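Local coordinates for protein glycogen accumulation regulator GarA (Mycobacterium tuberculosis, PDB 6I2P) that probably regulates glycogen accumulation through its FHA domain, a fold that recognises phosphothreonine, and is a substrate of the Ser/Thr kinase PknB, at residues C[71-75]-C[87-91]; C[119-123]-C[136-140]. The contacts are given in a common frame with arbitrary orientation. Numbering follows the deposited sequence.

How the interactions relate
Both contacts belong to the FHA beta sandwich, and they follow each other in series along the chain: interaction 1 (71-75 with 87-91) closes before interaction 2 (119-123 with 136-140) opens. Their centres lie about 15 Å apart, on opposite sides of the centre of the chain. Strands 70-73, 120-122 and 137-140 belong to the same antiparallel sheet, whereas strand 88-89 edges the mixed sheet. Interaction 1 therefore bridges the two sheets at one border of the sandwich, and interaction 2 pairs neighbouring strands within one of them. The two meet in the apolar interior, where Leu90 CD1 packs 3.8 Å from Ile140 CG2, so that one hydrophobic core serves both.

Interaction 1 (C[71-75]-C[87-91]); sequences FLLDQ and DIFLD
At one border of the FHA beta sandwich, two edge strands from different sheets, 70-73 and 88-89, meet mainly through side chains, with no hydrogen bond between segments 71-75 and 87-91. The backbones run roughly antiparallel, 150° apart end to end, and approach most closely at Phe71 and Ile88, CA to CA 6.6 Å. Both strands are extended; beyond Leu73 the chain turns at Asp74 (phi/psi -139/3).

Among polar groups, Asp87 OD2 is bound by Ser79 N, which ties the start of 87-91 to strand 77-81.

The main interaction is CH-pi: Ile88 CG2 sits over the face of the Phe71 ring, 3.5 Å from its centroid and 8° off the normal. Phe71 takes chi1 m, with CB toward the other segment. Apolar contacts extend this: Phe71 CE2 lies 4.1 Å from Leu90 CD2. Leu73 is also flanked by Leu59 and Phe147 of its own sheet and by Thr78 of the facing one. Leu73 (chi1 m, chi2 t) completes the seam, its CD2 3.7 Å from Ile88 CD1.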
ATOM      1  N   PHE C  71       9.172 -13.461 -21.887  1.00 44.88           N
ATOM      2  CA  PHE C  71       8.836 -14.857 -21.677  1.00 45.83           C
ATOM      3  C   PHE C  71       8.171 -15.393 -22.927  1.00 51.91           C
ATOM      4  O   PHE C  71       7.217 -14.791 -23.432  1.00 50.15           O
ATOM      5  CB  PHE C  71       7.908 -15.001 -20.453  1.00 46.34           C
ATOM      6  CG  PHE C  71       8.382 -14.259 -19.223  1.00 46.99           C
ATOM      7  CD1 PHE C  71       9.300 -14.834 -18.356  1.00 50.69           C
ATOM      8  CD2 PHE C  71       7.928 -12.971 -18.951  1.00 47.75           C
ATOM      9  CE1 PHE C  71       9.746 -14.143 -17.229  1.00 51.72           C
ATOM     10  CE2 PHE C  71       8.390 -12.273 -17.832  1.00 50.50           C
ATOM     11  CZ  PHE C  71       9.292 -12.865 -16.978  1.00 49.83           C
ATOM     12  N   LEU C  72       8.702 -16.503 -23.449  1.00 52.21           N
ATOM     13  CA  LEU C  72       8.159 -17.136 -24.644  1.00 53.75           C
ATOM     14  C   LEU C  72       7.088 -18.152 -24.259  1.00 57.96           C
ATOM     15  O   LEU C  72       7.318 -19.006 -23.403  1.00 58.11           O
ATOM     16  CB  LEU C  72       9.272 -17.803 -25.470  1.00 56.16           C
ATOM     17  CG  LEU C  72       8.880 -18.304 -26.862  1.00 62.72           C
ATOM     18  CD1 LEU C  72       8.963 -17.176 -27.902  1.00 62.64           C
ATOM     19  CD2 LEU C  72       9.771 -19.468 -27.285  1.00 67.05           C
ATOM     20  N   LEU C  73       5.912 -18.036 -24.889  1.00 54.42           N
ATOM     21  CA  LEU C  73       4.787 -18.948 -24.704  1.00 54.47           C
ATOM     22  C   LEU C  73       4.829 -19.923 -25.883  1.00 61.36           C
ATOM     23  O   LEU C  73       4.648 -19.507 -27.033  1.00 60.97           O
ATOM     24  CB  LEU C  73       3.448 -18.178 -24.676  1.00 53.05           C
ATOM     25  CG  LEU C  73       3.295 -17.055 -23.649  1.00 55.75           C
ATOM     26  CD1 LEU C  73       2.075 -16.216 -23.941  1.00 54.95           C
ATOM     27  CD2 LEU C  73       3.209 -17.599 -22.240  1.00 58.20           C
ATOM     28  N   ASP C  74       5.140 -21.203 -25.607  1.00 60.69           N
ATOM     29  CA  ASP C  74       5.254 -22.248 -26.634  1.00 63.53           C
ATOM     30  C   ASP C  74       4.639 -23.590 -26.196  1.00 69.27           C
ATOM     31  O   ASP C  74       4.691 -24.573 -26.943  1.00 72.35           O
ATOM     32  CB  ASP C  74       6.725 -22.411 -27.076  1.00 66.78           C
ATOM     33  CG  ASP C  74       7.722 -22.777 -25.982  1.00 77.24           C
ATOM     34  OD1 ASP C  74       7.302 -22.919 -24.803  1.00 76.49           O
ATOM     35  OD2 ASP C  74       8.922 -22.919 -26.300  1.00 83.95           O
ATOM     36  N   GLN C  75       4.045 -23.613 -24.983  1.00 63.10           N
ATOM     37  CA  GLN C  75       3.378 -24.773 -24.385  1.00 63.54           C
ATOM     38  C   GLN C  75       1.861 -24.535 -24.387  1.00 65.15           C
ATOM     39  O   GLN C  75       1.416 -23.404 -24.606  1.00 61.84           O
ATOM     40  CB  GLN C  75       3.851 -24.967 -22.929  1.00 64.03           C
ATOM     41  CG  GLN C  75       5.309 -25.374 -22.763  1.00 71.29           C
ATOM     42  CD  GLN C  75       5.869 -25.030 -21.399  1.00 87.42           C
ATOM     43  OE1 GLN C  75       5.142 -24.819 -20.413  1.00 77.19           O
ATOM     44  NE2 GLN C  75       7.189 -24.975 -21.311  1.00 85.93           N
ATOM     45  N   ASP C  87       6.341 -21.015 -14.488  1.00 54.58           N
ATOM     46  CA  ASP C  87       6.971 -20.948 -15.815  1.00 54.59           C
ATOM     47  C   ASP C  87       7.390 -19.506 -16.117  1.00 57.37           C
ATOM     48  O   ASP C  87       8.439 -19.279 -16.721  1.00 58.33           O
ATOM     49  CB  ASP C  87       6.022 -21.475 -16.905  1.00 55.86           C
ATOM     50  CG  ASP C  87       5.590 -22.916 -16.736  1.00 61.45           C
ATOM     51  OD1 ASP C  87       6.474 -23.792 -16.610  1.00 64.52           O
ATOM     52  OD2 ASP C  87       4.369 -23.173 -16.755  1.00 62.20           O
ATOM     53  N   ILE C  88       6.562 -18.539 -15.683  1.00 51.78           N
ATOM     54  CA  ILE C  88       6.816 -17.104 -15.794  1.00 49.67           C
ATOM     55  C   ILE C  88       6.872 -16.598 -14.352  1.00 53.78           C
ATOM     56  O   ILE C  88       5.842 -16.306 -13.740  1.00 53.06           O
ATOM     57  CB  ILE C  88       5.760 -16.379 -16.679  1.00 50.33           C
ATOM     58  CG1 ILE C  88       5.815 -16.896 -18.129  1.00 50.41           C
ATOM     59  CG2 ILE C  88       5.914 -14.844 -16.620  1.00 48.89           C
ATOM     60  CD1 ILE C  88       4.535 -16.808 -18.854  1.00 50.16           C
ATOM     61  N   PHE C  89       8.082 -16.572 -13.793  1.00 51.56           N
ATOM     62  CA  PHE C  89       8.308 -16.142 -12.420  1.00 52.02           C
ATOM     63  C   PHE C  89       8.208 -14.624 -12.318  1.00 55.10           C
ATOM     64  O   PHE C  89       8.974 -13.905 -12.959  1.00 54.85           O
ATOM     65  CB  PHE C  89       9.647 -16.687 -11.888  1.00 56.14           C
ATOM     66  CG  PHE C  89      10.034 -16.217 -10.507  1.00 58.73           C
ATOM     67  CD1 PHE C  89       9.323 -16.634  -9.388  1.00 62.29           C
ATOM     68  CD2 PHE C  89      11.129 -15.380 -10.323  1.00 61.47           C
ATOM     69  CE1 PHE C  89       9.683 -16.201  -8.110  1.00 64.62           C
ATOM     70  CE2 PHE C  89      11.494 -14.953  -9.044  1.00 66.18           C
ATOM     71  CZ  PHE C  89      10.767 -15.366  -7.946  1.00 65.08           C
ATOM     72  N   LEU C  90       7.227 -14.142 -11.549  1.00 51.06           N
ATOM     73  CA  LEU C  90       7.000 -12.712 -11.371  1.00 50.08           C
ATOM     74  C   LEU C  90       7.117 -12.345  -9.896  1.00 56.43           C
ATOM     75  O   LEU C  90       6.171 -12.505  -9.121  1.00 55.30           O
ATOM     76  CB  LEU C  90       5.660 -12.271 -11.993  1.00 48.30           C
ATOM     77  CG  LEU C  90       5.467 -12.559 -13.495  1.00 52.41           C
ATOM     78  CD1 LEU C  90       3.988 -12.579 -13.862  1.00 51.30           C
ATOM     79  CD2 LEU C  90       6.253 -11.573 -14.379  1.00 53.34           C
ATOM     80  N   ASP C  91       8.325 -11.925  -9.502  1.00 56.43           N
ATOM     81  CA  ASP C  91       8.647 -11.556  -8.131  1.00 59.02           C
ATOM     82  C   ASP C  91       8.220 -10.132  -7.821  1.00 63.15           C
ATOM     83  O   ASP C  91       8.908  -9.169  -8.168  1.00 63.90           O
ATOM     84  CB  ASP C  91      10.140 -11.782  -7.837  1.00 64.13           C
ATOM     85  CG  ASP C  91      10.510 -11.779  -6.364  1.00 80.53           C
ATOM     86  OD1 ASP C  91       9.601 -11.973  -5.516  1.00 81.83           O
ATOM     87  OD2 ASP C  91      11.708 -11.593  -6.056  1.00 90.48           O
TER

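Interaction 2 (C[119-123]-C[136-140])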
ATOM      1  N   GLY C 119      -6.095  -9.908  -8.670  1.00 46.21           N
ATOM      2  CA  GLY C 119      -6.659 -10.151  -9.994  1.00 45.54           C
ATOM      3  C   GLY C 119      -5.740  -9.968 -11.185  1.00 48.06           C
ATOM      4  O   GLY C 119      -4.580  -9.576 -11.052  1.00 44.97           O
ATOM      5  N   THR C 120      -6.277 -10.285 -12.369  1.00 46.16           N
ATOM      6  CA  THR C 120      -5.603 -10.172 -13.660  1.00 45.04           C
ATOM      7  C   THR C 120      -6.384  -9.182 -14.526  1.00 49.66           C
ATOM      8  O   THR C 120      -7.615  -9.232 -14.579  1.00 50.05           O
ATOM      9  CB  THR C 120      -5.422 -11.558 -14.312  1.00 48.95           C
ATOM     10  OG1 THR C 120      -4.803 -12.435 -13.371  1.00 48.21           O
ATOM     11  CG2 THR C 120      -4.567 -11.506 -15.579  1.00 45.65           C
ATOM     12  N   TYR C 121      -5.662  -8.277 -15.190  1.00 46.50           N
ATOM     13  CA  TYR C 121      -6.256  -7.253 -16.041  1.00 47.50           C
ATOM     14  C   TYR C 121      -5.748  -7.374 -17.466  1.00 51.25           C
ATOM     15  O   TYR C 121      -4.560  -7.618 -17.686  1.00 50.25           O
ATOM     16  CB  TYR C 121      -5.962  -5.841 -15.494  1.00 49.13           C
ATOM     17  CG  TYR C 121      -6.374  -5.631 -14.051  1.00 51.58           C
ATOM     18  CD1 TYR C 121      -5.532  -5.996 -13.003  1.00 52.80           C
ATOM     19  CD2 TYR C 121      -7.577  -5.011 -13.733  1.00 53.78           C
ATOM     20  CE1 TYR C 121      -5.904  -5.804 -11.674  1.00 54.01           C
ATOM     21  CE2 TYR C 121      -7.951  -4.791 -12.406  1.00 55.21           C
ATOM     22  CZ  TYR C 121      -7.112  -5.197 -11.379  1.00 61.88           C
ATOM     23  OH  TYR C 121      -7.466  -4.990 -10.069  1.00 64.33           O
ATOM     24  N   VAL C 122      -6.655  -7.227 -18.431  1.00 48.94           N
ATOM     25  CA  VAL C 122      -6.336  -7.226 -19.857  1.00 49.05           C
ATOM     26  C   VAL C 122      -6.837  -5.897 -20.377  1.00 53.73           C
ATOM     27  O   VAL C 122      -8.031  -5.610 -20.268  1.00 54.99           O
ATOM     28  CB  VAL C 122      -6.901  -8.446 -20.636  1.00 53.68           C
ATOM     29  CG1 VAL C 122      -6.728  -8.270 -22.148  1.00 54.56           C
ATOM     30  CG2 VAL C 122      -6.229  -9.731 -20.172  1.00 51.88           C
ATOM     31  N   ASN C 123      -5.905  -5.060 -20.870  1.00 49.96           N
ATOM     32  CA  ASN C 123      -6.167  -3.710 -21.382  1.00 51.62           C
ATOM     33  C   ASN C 123      -6.897  -2.837 -20.332  1.00 57.79           C
ATOM     34  O   ASN C 123      -7.877  -2.152 -20.650  1.00 59.38           O
ATOM     35  CB  ASN C 123      -6.880  -3.753 -22.752  1.00 51.50           C
ATOM     36  CG  ASN C 123      -6.112  -4.499 -23.825  1.00 59.90           C
ATOM     37  OD1 ASN C 123      -4.878  -4.585 -23.812  1.00 49.41           O
ATOM     38  ND2 ASN C 123      -6.829  -5.060 -24.784  1.00 51.34           N
ATOM     39  N   ASP C 136      -1.967  -6.697 -26.893  1.00 52.32           N
ATOM     40  CA  ASP C 136      -2.721  -6.666 -25.636  1.00 51.11           C
ATOM     41  C   ASP C 136      -1.800  -6.514 -24.438  1.00 53.23           C
ATOM     42  O   ASP C 136      -0.701  -7.071 -24.427  1.00 50.52           O
ATOM     43  CB  ASP C 136      -3.581  -7.929 -25.477  1.00 52.78           C
ATOM     44  CG  ASP C 136      -4.927  -7.892 -26.178  1.00 60.29           C
ATOM     45  OD1 ASP C 136      -5.345  -6.797 -26.612  1.00 61.80           O
ATOM     46  OD2 ASP C 136      -5.569  -8.957 -26.280  1.00 65.48           O
ATOM     47  N   GLU C 137      -2.255  -5.745 -23.436  1.00 51.28           N
ATOM     48  CA  GLU C 137      -1.515  -5.512 -22.204  1.00 49.77           C
ATOM     49  C   GLU C 137      -2.117  -6.311 -21.051  1.00 52.73           C
ATOM     50  O   GLU C 137      -3.311  -6.210 -20.774  1.00 52.33           O
ATOM     51  CB  GLU C 137      -1.423  -4.014 -21.879  1.00 52.14           C
ATOM     52  CG  GLU C 137      -0.408  -3.288 -22.756  1.00 67.61           C
ATOM     53  CD  GLU C 137       0.113  -1.958 -22.246  1.00 93.32           C
ATOM     54  OE1 GLU C 137       0.024  -0.964 -23.000  1.00 94.69           O
ATOM     55  OE2 GLU C 137       0.631  -1.911 -21.107  1.00 91.11           O
ATOM     56  N   VAL C 138      -1.282  -7.127 -20.399  1.00 49.04           N
ATOM     57  CA  VAL C 138      -1.668  -7.986 -19.281  1.00 47.88           C
ATOM     58  C   VAL C 138      -1.047  -7.458 -17.995  1.00 50.64           C
ATOM     59  O   VAL C 138       0.173  -7.320 -17.907  1.00 49.36           O
ATOM     60  CB  VAL C 138      -1.321  -9.485 -19.521  1.00 51.14           C
ATOM     61  CG1 VAL C 138      -1.927 -10.372 -18.430  1.00 50.91           C
ATOM     62  CG2 VAL C 138      -1.779  -9.953 -20.900  1.00 51.61           C
ATOM     63  N   GLN C 139      -1.891  -7.164 -16.995  1.00 47.78           N
ATOM     64  CA  GLN C 139      -1.418  -6.692 -15.701  1.00 46.75           C
ATOM     65  C   GLN C 139      -1.563  -7.777 -14.653  1.00 50.05           C
ATOM     66  O   GLN C 139      -2.674  -8.224 -14.360  1.00 50.29           O
ATOM     67  CB  GLN C 139      -2.095  -5.380 -15.265  1.00 48.82           C
ATOM     68  CG  GLN C 139      -1.311  -4.653 -14.176  1.00 57.60           C
ATOM     69  CD  GLN C 139      -2.118  -3.610 -13.452  1.00 68.77           C
ATOM     70  OE1 GLN C 139      -2.506  -2.579 -14.006  1.00 62.92           O
ATOM     71  NE2 GLN C 139      -2.367  -3.850 -12.181  1.00 61.94           N
ATOM     72  N   ILE C 140      -0.414  -8.227 -14.132  1.00 45.97           N
ATOM     73  CA  ILE C 140      -0.287  -9.218 -13.064  1.00 45.24           C
ATOM     74  C   ILE C 140       0.547  -8.514 -11.998  1.00 49.15           C
ATOM     75  O   ILE C 140       1.729  -8.239 -12.212  1.00 49.75           O
ATOM     76  CB  ILE C 140       0.318 -10.561 -13.569  1.00 47.83           C
ATOM     77  CG1 ILE C 140      -0.669 -11.284 -14.526  1.00 47.75           C
ATOM     78  CG2 ILE C 140       0.703 -11.470 -12.395  1.00 48.66           C
ATOM     79  CD1 ILE C 140      -0.072 -12.409 -15.399  1.00 52.41           C
TER
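Strands 120-122 and 137-140 are antiparallel neighbours in a sheet of the FHA beta sandwich, their axes 4.7 Å apart at 165°. Tyr121 and Gln139 form the hydrogen-bonded pair: Tyr121 N donates to Gln139 O (3.1 Å) and Gln139 N to Tyr121 O (2.8 Å). Val122 and Val138 follow as a non-hydrogen-bonded pair, their side chains on the face packed against the mixed sheet, by Val111 and Phe102 respectively. Where the first strand ends, Asn123 adopts positive phi (55°). The backbone Asn123 N donates to Glu137 O (2.8 Å), while its side chain takes over part of the pairing, Asn123 OD1 accepting from Glu137 N (2.9 Å). Polar ends that leave the pair find partners elsewhere: Thr120 OG1 with Asp113, Glu137 OE1 in a salt bridge with Lys62, and Gln139 OE1 with Ser32. Asp136 uses both carboxylate oxygens, OD2 accepting from Ala133 N and OD1 from Asn123 ND2 at 2.9 Å.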